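Side-chain contacts in PHB depolymerase (Penicillium funiculosum, PDB 2D81), which hydrolyses the ester bonds of the biopolyester polyhydroxybutyrate, using a circularly permuted alpha/beta hydrolase fold: residues Ala271-Gly276 against Asn294-Gly299; Leu278-Gly283 against Val288-Ser293; Gly283-Val288 against Gly300-Ala305. All blocks are in the same frame, centred on the assembly; numbering follows the deposited sequence.

In the fold
The three contacts illustrate how a long, largely irregular segment can be folded onto itself to build a substrate-binding surface. All lie between strand 269-271 and the first turns of helix 301-314, on the same side of the chain's centre, with their centres about 8 to 9 Å apart. Along the chain, interaction 2 is nested within the loop closed by interaction 1, whereas interaction 3 alternates with both. Interactions 2 and 3 share Gly283 and Val288, and each touches the bound hydroxybutyrate trimer; Trp273 of interaction 1 stands about 10 Å from that ligand. Interaction 1 lies farther from the ligand, while interaction 3 ties the pocket to the C-terminal helix.

Interaction 1. Residues Ala271-Gly276 against Asn294-Gly299; sequences AIWNGG and NADQIG
Trp273 carries this contact, reaching across with CZ2 and CH2 of its six-membered ring, which Ala295 and Asp296 meet obliquely in the last part of the loop before helix 301-314. The apolar part is small: Trp273 CZ2 lies 3.8 Å from Ala295 CB, and CH2 is the second ring atom near that methyl group. The indole gets there because CG stands anti to the carbonyl carbon of Trp273 (chi1 -82°), which sends the ring out from the loop 271-276.

The polar side of the contact is a carboxylate packed against an aromatic ring. Asp296 OD1 sits 3.5 Å from Trp273 CZ2, and Asp296 CG comes within 3.6 Å of Trp273 CH2. Ring and carboxylate planes are 53° apart, so the two groups neither stack nor meet at a right angle. The type I turn from Asn294 to Gln297, closed by a 2.9 Å bond from Gln297 N to Asn294 O, sets Ala295 and Asp296 next to each other at its two middle positions, where both can meet the same end of the indole.

Hydrogen bonding comes from outside the pair. Trp273 NE1 donates to the carbonyl oxygen of Ser293, just before the turn, which fixes the rotation of the ring. Asp296 OD1 forms a salt bridge with Arg52, a residue the Trp273 side chain also touches.

No hydrogen bond joins the two segments directly, so their fit depends on van der Waals contact with a ring held by its own N-H. Asp49 OD2 lies close to Asp296 OD2, a pair of like charges that may raise the proton affinity of one of the two carboxylates, with Arg52 offsetting the charge.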
loop_
_atom_site.group_PDB
_atom_site.type_symbol
_atom_site.label_atom_id
_atom_site.label_comp_id
_atom_site.label_asym_id
_atom_site.label_seq_id
_atom_site.Cartn_x
_atom_site.Cartn_y
_atom_site.Cartn_z
ATOM N N ALA A 271 -6.766 -22.437 4.004
ATOM C CA ALA A 271 -5.753 -22.657 5.026
ATOM C C ALA A 271 -4.822 -21.451 5.019
ATOM O O ALA A 271 -4.405 -20.989 3.956
ATOM C CB ALA A 271 -4.969 -23.928 4.726
ATOM N N ILE A 272 -4.507 -20.926 6.197
ATOM C CA ILE A 272 -3.587 -19.795 6.274
ATOM C C ILE A 272 -2.306 -20.201 6.991
ATOM O O ILE A 272 -2.141 -21.367 7.358
ATOM C CB ILE A 272 -4.233 -18.583 6.991
ATOM C CG1 ILE A 272 -4.795 -18.999 8.352
ATOM C CG2 ILE A 272 -5.335 -17.999 6.120
ATOM C CD1 ILE A 272 -5.308 -17.821 9.177
ATOM N N TRP A 273 -1.390 -19.252 7.177
ATOM C CA TRP A 273 -0.077 -19.583 7.722
ATOM C C TRP A 273 -0.135 -20.350 9.039
ATOM O O TRP A 273 0.590 -21.329 9.221
ATOM C CB TRP A 273 0.772 -18.323 7.917
ATOM C CG TRP A 273 1.462 -17.856 6.671
ATOM C CD1 TRP A 273 2.025 -18.637 5.700
ATOM C CD2 TRP A 273 1.725 -16.498 6.294
ATOM N NE1 TRP A 273 2.624 -17.850 4.744
ATOM C CE2 TRP A 273 2.454 -16.533 5.085
ATOM C CE3 TRP A 273 1.417 -15.255 6.862
ATOM C CZ2 TRP A 273 2.882 -15.370 4.433
ATOM C CZ3 TRP A 273 1.844 -14.098 6.215
ATOM C CH2 TRP A 273 2.568 -14.166 5.012
ATOM N N ASN A 274 -0.988 -19.909 9.959
ATOM C CA ASN A 274 -1.123 -20.603 11.236
ATOM C C ASN A 274 -2.488 -20.342 11.858
ATOM O O ASN A 274 -3.115 -19.314 11.594
ATOM C CB ASN A 274 -0.017 -20.156 12.198
ATOM C CG ASN A 274 -0.295 -18.801 12.823
ATOM O OD1 ASN A 274 -1.006 -18.699 13.825
ATOM N ND2 ASN A 274 0.253 -17.752 12.225
ATOM N N GLY A 275 -2.947 -21.281 12.680
ATOM C CA GLY A 275 -4.224 -21.114 13.347
ATOM C C GLY A 275 -5.393 -21.714 12.588
ATOM O O GLY A 275 -6.546 -21.547 12.986
ATOM N N GLY A 276 -5.104 -22.405 11.489
ATOM C CA GLY A 276 -6.149 -23.116 10.773
ATOM C C GLY A 276 -6.586 -22.492 9.460
ATOM O O GLY A 276 -5.797 -22.372 8.523
ATOM N N ASN A 294 3.789 -18.321 0.311
ATOM C CA ASN A 294 4.755 -17.279 -0.043
ATOM C C ASN A 294 4.113 -15.909 -0.260
ATOM O O ASN A 294 4.644 -15.085 -1.005
ATOM C CB ASN A 294 5.518 -17.674 -1.307
ATOM C CG ASN A 294 4.606 -18.185 -2.397
ATOM O OD1 ASN A 294 3.525 -17.638 -2.624
ATOM N ND2 ASN A 294 5.035 -19.238 -3.083
ATOM N N ALA A 295 2.983 -15.665 0.397
ATOM C CA ALA A 295 2.239 -14.419 0.219
ATOM C C ALA A 295 3.095 -13.158 0.350
ATOM O O ALA A 295 2.850 -12.167 -0.342
ATOM C CB ALA A 295 1.077 -14.358 1.213
ATOM N N ASP A 296 4.083 -13.184 1.242
ATOM C CA ASP A 296 4.917 -12.006 1.463
ATOM C C ASP A 296 6.341 -12.161 0.936
ATOM O O ASP A 296 7.241 -11.409 1.315
ATOM C CB ASP A 296 4.933 -11.631 2.955
ATOM C CG ASP A 296 5.612 -12.674 3.833
ATOM O OD1 ASP A 296 5.851 -13.815 3.382
ATOM O OD2 ASP A 296 5.899 -12.345 5.004
ATOM N N GLN A 297 6.534 -13.121 0.037
ATOM C CA GLN A 297 7.841 -13.347 -0.577
ATOM C C GLN A 297 7.742 -13.175 -2.090
ATOM O O GLN A 297 6.647 -13.105 -2.645
ATOM C CB GLN A 297 8.336 -14.757 -0.244
ATOM C CG GLN A 297 8.436 -15.031 1.257
ATOM C CD GLN A 297 8.672 -16.499 1.573
ATOM O OE1 GLN A 297 7.960 -17.370 1.077
ATOM N NE2 GLN A 297 9.667 -16.777 2.408
ATOM N N ILE A 298 8.888 -13.096 -2.755
ATOM C CA ILE A 298 8.901 -13.051 -4.210
ATOM C C ILE A 298 8.068 -14.221 -4.738
ATOM O O ILE A 298 8.220 -15.353 -4.284
ATOM C CB ILE A 298 10.355 -13.140 -4.745
ATOM C CG1 ILE A 298 11.139 -11.899 -4.299
ATOM C CG2 ILE A 298 10.352 -13.245 -6.272
ATOM C CD1 ILE A 298 12.662 -12.005 -4.476
ATOM N N GLY A 299 7.167 -13.937 -5.674
ATOM C CA GLY A 299 6.302 -14.982 -6.195
ATOM C C GLY A 299 4.940 -15.101 -5.525
ATOM O O GLY A 299 4.063 -15.802 -6.033
#

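Interaction 2. Residues Leu278-Gly283 against Val288-Ser293; sequences LSNPNG and VGWYGS. With RB3 ((1R)-3-{[(1R)-3-methoxy-1-methyl-3-oxopropyl]oxy}-1-methyl-3-oxopropyl (3R)-3-hydroxybutanoate), chain C.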
loop_
_atom_site.group_PDB
_atom_site.type_symbol
_atom_site.label_atom_id
_atom_site.label_comp_id
_atom_site.label_asym_id
_atom_site.label_seq_id
_atom_site.Cartn_x
_atom_site.Cartn_y
_atom_site.Cartn_z
ATOM N N LEU A 278 -9.356 -19.621 7.183
ATOM C CA LEU A 278 -9.958 -18.296 7.207
ATOM C C LEU A 278 -10.462 -17.934 5.810
ATOM O O LEU A 278 -9.832 -18.271 4.805
ATOM C CB LEU A 278 -8.921 -17.267 7.669
ATOM C CG LEU A 278 -9.452 -15.917 8.153
ATOM C CD1 LEU A 278 -10.164 -16.108 9.485
ATOM C CD2 LEU A 278 -8.305 -14.932 8.305
ATOM N N SER A 279 -11.602 -17.256 5.748
ATOM C CA SER A 279 -12.099 -16.734 4.482
ATOM C C SER A 279 -11.683 -15.272 4.344
ATOM O O SER A 279 -11.076 -14.706 5.255
ATOM C CB SER A 279 -13.625 -16.868 4.412
ATOM O OG SER A 279 -14.254 -16.249 5.521
ATOM N N ASN A 280 -12.003 -14.668 3.204
ATOM C CA ASN A 280 -11.629 -13.277 2.943
ATOM C C ASN A 280 -12.836 -12.497 2.417
ATOM O O ASN A 280 -12.773 -11.860 1.366
ATOM C CB ASN A 280 -10.476 -13.254 1.931
ATOM C CG ASN A 280 -10.006 -11.853 1.602
ATOM O OD1 ASN A 280 -10.180 -10.919 2.386
ATOM N ND2 ASN A 280 -9.382 -11.706 0.442
ATOM N N PRO A 281 -13.950 -12.525 3.163
ATOM C CA PRO A 281 -15.182 -11.831 2.777
ATOM C C PRO A 281 -15.064 -10.315 2.636
ATOM O O PRO A 281 -15.886 -9.691 1.967
ATOM C CB PRO A 281 -16.157 -12.230 3.880
ATOM C CG PRO A 281 -15.266 -12.326 5.076
ATOM C CD PRO A 281 -14.077 -13.085 4.521
ATOM N N ASN A 282 -14.049 -9.731 3.267
ATOM C CA ASN A 282 -13.885 -8.279 3.269
ATOM C C ASN A 282 -13.019 -7.766 2.116
ATOM O O ASN A 282 -12.869 -6.557 1.935
ATOM C CB ASN A 282 -13.290 -7.826 4.604
ATOM C CG ASN A 282 -14.240 -8.049 5.774
ATOM O OD1 ASN A 282 -13.832 -8.020 6.935
ATOM N ND2 ASN A 282 -15.513 -8.264 5.470
ATOM N N GLY A 283 -12.449 -8.679 1.337
ATOM C CA GLY A 283 -11.658 -8.262 0.193
ATOM C C GLY A 283 -10.392 -7.549 0.622
ATOM O O GLY A 283 -10.086 -6.443 0.152
ATOM N N VAL A 288 -1.824 -12.847 5.384
ATOM C CA VAL A 288 -2.014 -13.947 6.331
ATOM C C VAL A 288 -1.822 -15.325 5.706
ATOM O O VAL A 288 -1.763 -16.332 6.418
ATOM C CB VAL A 288 -3.416 -13.895 6.977
ATOM C CG1 VAL A 288 -3.580 -12.593 7.738
ATOM C CG2 VAL A 288 -4.496 -14.036 5.907
ATOM N N GLY A 289 -1.732 -15.365 4.380
ATOM C CA GLY A 289 -1.477 -16.616 3.688
ATOM C C GLY A 289 -2.694 -17.265 3.049
ATOM O O GLY A 289 -2.690 -18.474 2.800
ATOM N N TRP A 290 -3.735 -16.479 2.777
ATOM C CA TRP A 290 -4.910 -17.000 2.078
ATOM C C TRP A 290 -4.529 -17.716 0.786
ATOM O O TRP A 290 -5.011 -18.813 0.500
ATOM C CB TRP A 290 -5.885 -15.872 1.726
ATOM C CG TRP A 290 -6.725 -15.373 2.854
ATOM C CD1 TRP A 290 -7.580 -16.103 3.631
ATOM C CD2 TRP A 290 -6.839 -14.019 3.294
ATOM N NE1 TRP A 290 -8.225 -15.281 4.527
ATOM C CE2 TRP A 290 -7.787 -13.996 4.341
ATOM C CE3 TRP A 290 -6.232 -12.818 2.904
ATOM C CZ2 TRP A 290 -8.141 -12.818 5.004
ATOM C CZ3 TRP A 290 -6.584 -11.645 3.562
ATOM C CH2 TRP A 290 -7.531 -11.655 4.603
ATOM N N TYR A 291 -3.664 -17.086 -0.000
ATOM C CA TYR A 291 -3.445 -17.525 -1.371
ATOM C C TYR A 291 -2.060 -18.115 -1.594
ATOM O O TYR A 291 -1.546 -18.115 -2.711
ATOM C CB TYR A 291 -3.696 -16.350 -2.322
ATOM C CG TYR A 291 -5.063 -15.743 -2.115
ATOM C CD1 TYR A 291 -5.213 -14.470 -1.556
ATOM C CD2 TYR A 291 -6.216 -16.474 -2.401
ATOM C CE1 TYR A 291 -6.479 -13.951 -1.283
ATOM C CE2 TYR A 291 -7.480 -15.965 -2.131
ATOM C CZ TYR A 291 -7.607 -14.706 -1.572
ATOM O OH TYR A 291 -8.864 -14.212 -1.298
ATOM N N GLY A 292 -1.463 -18.631 -0.526
ATOM C CA GLY A 292 -0.195 -19.326 -0.660
ATOM C C GLY A 292 0.739 -19.059 0.502
ATOM O O GLY A 292 0.622 -18.043 1.187
ATOM N N SER A 293 1.674 -19.977 0.717
ATOM C CA SER A 293 2.632 -19.861 1.805
ATOM C C SER A 293 3.649 -18.748 1.564
ATOM O O SER A 293 4.294 -18.287 2.498
ATOM C CB SER A 293 3.361 -21.192 1.999
ATOM O OG SER A 293 3.964 -21.618 0.792
HETATM O O1M RB3 C . -10.004 -4.483 10.357
HETATM C C1A RB3 C . -9.355 -4.486 9.288
HETATM O O1A RB3 C . -9.836 -4.605 8.140
HETATM C C2A RB3 C . -7.837 -4.329 9.398
HETATM C C3A RB3 C . -7.107 -5.500 8.737
HETATM C C4A RB3 C . -5.600 -5.291 8.903
HETATM O O3A RB3 C . -7.495 -6.724 9.383
HETATM C C1B RB3 C . -7.612 -7.760 8.508
HETATM O O1B RB3 C . -7.013 -7.748 7.434
HETATM C C2B RB3 C . -8.509 -8.938 8.895
HETATM C C3B RB3 C . -8.274 -10.188 8.041
HETATM C C4B RB3 C . -6.858 -10.736 8.231
HETATM O O3B RB3 C . -9.209 -11.204 8.435
HETATM C C1C RB3 C . -10.406 -11.084 7.800
HETATM O O1C RB3 C . -10.856 -9.972 7.526
HETATM C C2C RB3 C . -11.190 -12.349 7.444
HETATM C C3C RB3 C . -12.559 -12.358 8.128
HETATM C C4C RB3 C . -13.320 -13.641 7.789
HETATM O O3C RB3 C . -12.388 -12.239 9.542
#
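Asn280 and Trp290 stack: the amide of Asn280 lies nearly parallel to the indole, the planes 16° apart, and its CB forms a CH-pi contact 3.9 Å from the centroid of the six-membered ring. Asn280 OD1 rests over the same face, 3.5 Å from Trp290 CH2. The opposite face is covered by Val288 CG2, and so the indole is sandwiched. Trp290 NE1 gives a weak, bent hydrogen bond of 3.0 Å to Ser279 O, while Leu278 CD2 packs 3.9 Å from Trp290 CZ2.

The ligand is met by the same set of residues. Trp290 CH2 and Val288 CG1 both touch methyl carbon C4B of the trimer, each at 3.8 Å, whereas Pro281 CD approaches methyl C4C at 3.4 Å. Two methyl groups of the polyester therefore find apolar neighbours here, as befits a pocket for hydroxybutyrate units.

A second layer fixes the stack. With its CG anti to the backbone N (chi1 -180°), Asn280 extends across to Tyr291, and ND2 donates to Tyr291 OH in an almost straight bond of 3.1 Å (174°). The phenol oxygen lies in the amide plane, while Cys284 N donates to Asn280 OD1; together the two bonds set which way round the amide is turned. Tyr291 OH is also bonded to Asp266, and the carboxylate of Asp286 receives the backbone N-H groups of Trp290 and Tyr291, positioning the turn that presents the indole.

Strand 277-280, paired antiparallel with strand 269-271, supplies one wall of the arrangement; Tyr291 meets His270 of strand 269-271 edge to face, and also touches Val301 and Gln302 of helix 301-314.

Interaction 3. Residues Gly283-Val288 against Gly300-Ala305; sequences GCWDWV and GVQMAA. With RB3 ((1R)-3-{[(1R)-3-methoxy-1-methyl-3-oxopropyl]oxy}-1-methyl-3-oxopropyl (3R)-3-hydroxybutanoate), chain C.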
loop_
_atom_site.group_PDB
_atom_site.type_symbol
_atom_site.label_atom_id
_atom_site.label_comp_id
_atom_site.label_asym_id
_atom_site.label_seq_id
_atom_site.Cartn_x
_atom_site.Cartn_y
_atom_site.Cartn_z
ATOM N N GLY A 283 -12.449 -8.679 1.337
ATOM C CA GLY A 283 -11.658 -8.262 0.193
ATOM C C GLY A 283 -10.392 -7.549 0.622
ATOM O O GLY A 283 -10.086 -6.443 0.152
ATOM N N CYS A 284 -9.660 -8.191 1.527
ATOM C CA CYS A 284 -8.393 -7.675 2.028
ATOM C C CYS A 284 -7.244 -8.134 1.137
ATOM O O CYS A 284 -7.357 -9.148 0.452
ATOM C CB CYS A 284 -8.106 -8.220 3.414
ATOM S SG CYS A 284 -9.363 -8.077 4.717
ATOM N N TRP A 285 -6.124 -7.415 1.187
ATOM C CA TRP A 285 -4.888 -7.908 0.588
ATOM C C TRP A 285 -4.289 -8.987 1.476
ATOM O O TRP A 285 -4.483 -8.981 2.692
ATOM C CB TRP A 285 -3.884 -6.768 0.399
ATOM C CG TRP A 285 -4.376 -5.742 -0.559
ATOM C CD1 TRP A 285 -4.926 -4.529 -0.259
ATOM C CD2 TRP A 285 -4.436 -5.872 -1.981
ATOM N NE1 TRP A 285 -5.331 -3.895 -1.412
ATOM C CE2 TRP A 285 -5.042 -4.700 -2.482
ATOM C CE3 TRP A 285 -4.039 -6.869 -2.882
ATOM C CZ2 TRP A 285 -5.262 -4.496 -3.847
ATOM C CZ3 TRP A 285 -4.258 -6.667 -4.241
ATOM C CH2 TRP A 285 -4.863 -5.490 -4.709
ATOM N N ASP A 286 -3.563 -9.915 0.863
ATOM C CA ASP A 286 -3.131 -11.121 1.562
ATOM C C ASP A 286 -1.873 -10.910 2.405
ATOM O O ASP A 286 -0.756 -10.908 1.884
ATOM C CB ASP A 286 -2.897 -12.244 0.551
ATOM C CG ASP A 286 -2.652 -13.583 1.213
ATOM O OD1 ASP A 286 -2.764 -13.667 2.455
ATOM O OD2 ASP A 286 -2.351 -14.551 0.487
ATOM N N TRP A 287 -2.063 -10.734 3.710
ATOM C CA TRP A 287 -0.947 -10.689 4.652
ATOM C C TRP A 287 -1.015 -11.831 5.672
ATOM O O TRP A 287 -0.333 -11.800 6.702
ATOM C CB TRP A 287 -0.919 -9.341 5.387
ATOM C CG TRP A 287 -2.137 -9.055 6.224
ATOM C CD1 TRP A 287 -3.378 -8.691 5.778
ATOM C CD2 TRP A 287 -2.229 -9.121 7.653
ATOM N NE1 TRP A 287 -4.235 -8.525 6.843
ATOM C CE2 TRP A 287 -3.555 -8.784 8.005
ATOM C CE3 TRP A 287 -1.317 -9.432 8.672
ATOM C CZ2 TRP A 287 -3.993 -8.750 9.332
ATOM C CZ3 TRP A 287 -1.754 -9.400 9.994
ATOM C CH2 TRP A 287 -3.082 -9.060 10.310
ATOM N N VAL A 288 -1.824 -12.847 5.384
ATOM C CA VAL A 288 -2.014 -13.947 6.331
ATOM C C VAL A 288 -1.822 -15.325 5.706
ATOM O O VAL A 288 -1.763 -16.332 6.418
ATOM C CB VAL A 288 -3.416 -13.895 6.977
ATOM C CG1 VAL A 288 -3.580 -12.593 7.738
ATOM C CG2 VAL A 288 -4.496 -14.036 5.907
ATOM N N GLY A 300 4.755 -14.434 -4.387
ATOM C CA GLY A 300 3.425 -14.353 -3.806
ATOM C C GLY A 300 2.462 -13.898 -4.884
ATOM O O GLY A 300 2.740 -12.925 -5.585
ATOM N N VAL A 301 1.341 -14.595 -5.039
ATOM C CA VAL A 301 0.533 -14.410 -6.237
ATOM C C VAL A 301 0.027 -12.981 -6.387
ATOM O O VAL A 301 0.037 -12.432 -7.487
ATOM C CB VAL A 301 -0.666 -15.397 -6.290
ATOM C CG1 VAL A 301 -0.153 -16.827 -6.437
ATOM C CG2 VAL A 301 -1.524 -15.267 -5.043
ATOM N N GLN A 302 -0.406 -12.363 -5.294
ATOM C CA GLN A 302 -0.889 -10.987 -5.390
ATOM C C GLN A 302 0.250 -9.992 -5.593
ATOM O O GLN A 302 0.141 -9.083 -6.415
ATOM C CB GLN A 302 -1.702 -10.603 -4.147
ATOM C CG GLN A 302 -2.893 -11.517 -3.883
ATOM C CD GLN A 302 -3.875 -10.926 -2.896
ATOM O OE1 GLN A 302 -3.491 -10.201 -1.977
ATOM N NE2 GLN A 302 -5.154 -11.247 -3.070
ATOM N N MET A 303 1.348 -10.152 -4.860
ATOM C CA MET A 303 2.490 -9.265 -5.064
ATOM C C MET A 303 3.030 -9.380 -6.486
ATOM O O MET A 303 3.398 -8.380 -7.099
ATOM C CB MET A 303 3.614 -9.559 -4.064
ATOM C CG MET A 303 3.296 -9.153 -2.631
ATOM S SD MET A 303 4.779 -8.789 -1.666
ATOM C CE MET A 303 5.581 -10.388 -1.649
ATOM N N ALA A 304 3.073 -10.599 -7.011
ATOM C CA ALA A 304 3.567 -10.819 -8.367
ATOM C C ALA A 304 2.686 -10.112 -9.399
ATOM O O ALA A 304 3.182 -9.587 -10.402
ATOM C CB ALA A 304 3.628 -12.316 -8.663
ATOM N N ALA A 305 1.381 -10.101 -9.149
ATOM C CA ALA A 305 0.436 -9.431 -10.039
ATOM C C ALA A 305 0.661 -7.923 -10.022
ATOM O O ALA A 305 0.725 -7.283 -11.071
ATOM C CB ALA A 305 -0.993 -9.749 -9.617
HETATM O O1M RB3 C . -10.004 -4.483 10.357
HETATM C C1A RB3 C . -9.355 -4.486 9.288
HETATM O O1A RB3 C . -9.836 -4.605 8.140
HETATM C C2A RB3 C . -7.837 -4.329 9.398
HETATM C C3A RB3 C . -7.107 -5.500 8.737
HETATM C C4A RB3 C . -5.600 -5.291 8.903
HETATM O O3A RB3 C . -7.495 -6.724 9.383
HETATM C C1B RB3 C . -7.612 -7.760 8.508
HETATM O O1B RB3 C . -7.013 -7.748 7.434
HETATM C C2B RB3 C . -8.509 -8.938 8.895
HETATM C C3B RB3 C . -8.274 -10.188 8.041
HETATM C C4B RB3 C . -6.858 -10.736 8.231
HETATM O O3B RB3 C . -9.209 -11.204 8.435
HETATM C C1C RB3 C . -10.406 -11.084 7.800
HETATM O O1C RB3 C . -10.856 -9.972 7.526
HETATM C C2C RB3 C . -11.190 -12.349 7.444
HETATM C C3C RB3 C . -12.559 -12.358 8.128
HETATM C C4C RB3 C . -13.320 -13.641 7.789
HETATM O O3C RB3 C . -12.388 -12.239 9.542
HETATM O O HOH W 1 -7.457 -10.595 -1.761
#
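Asp286 and Gln302 bring the two backbones nearest, their CA atoms 7.3 Å apart. Gly283-Val288 is irregular chain, whereas Gly300 is the N-cap of a helix that starts at Val301 and already has a 2.7 Å bond from Ala304 N to Gly300 O. One direct hydrogen bond joins the backbone of the loop to the helix: Asp286 N donates to Gln302 OE1 at 2.9 Å, arriving 30° out of the carbonyl plane of the amide.

The Gln302 chain, extended beyond CG, carries its amide off the first turn of the helix to the loop. Its oxygen also lies at the edge of the Trp285 ring, 3.5 Å from CE3, with ring and amide planes 73° apart. The nitrogen serves the loop through water: NE2 donates to water 1 at 2.7 Å, and the water donates in turn to Cys284 O. NE2 has a further partner in Asn200 O. In this buried amide OE1 thus holds the loop directly and NE2 through the water.

In this alpha/beta hydrolase the loop is part of the pocket, and the disulfide between Cys284 and Cys230 ties it to the region following central strand 221-227. Asp286 forms an Asx turn, OD1 accepting from Val288 N at 3.2 Å nearly along its C-O axis and also from Gly289 N and Trp290 N.

Next in the chain, Trp287 stacks on Tyr23. Its CG lies between the backbone N and the carbonyl carbon (chi1 62°), which turns NE1 to the trimer, where it donates to ester carbonyl O1B at 2.9 Å, while Val288 CG1 covers one face of its ring.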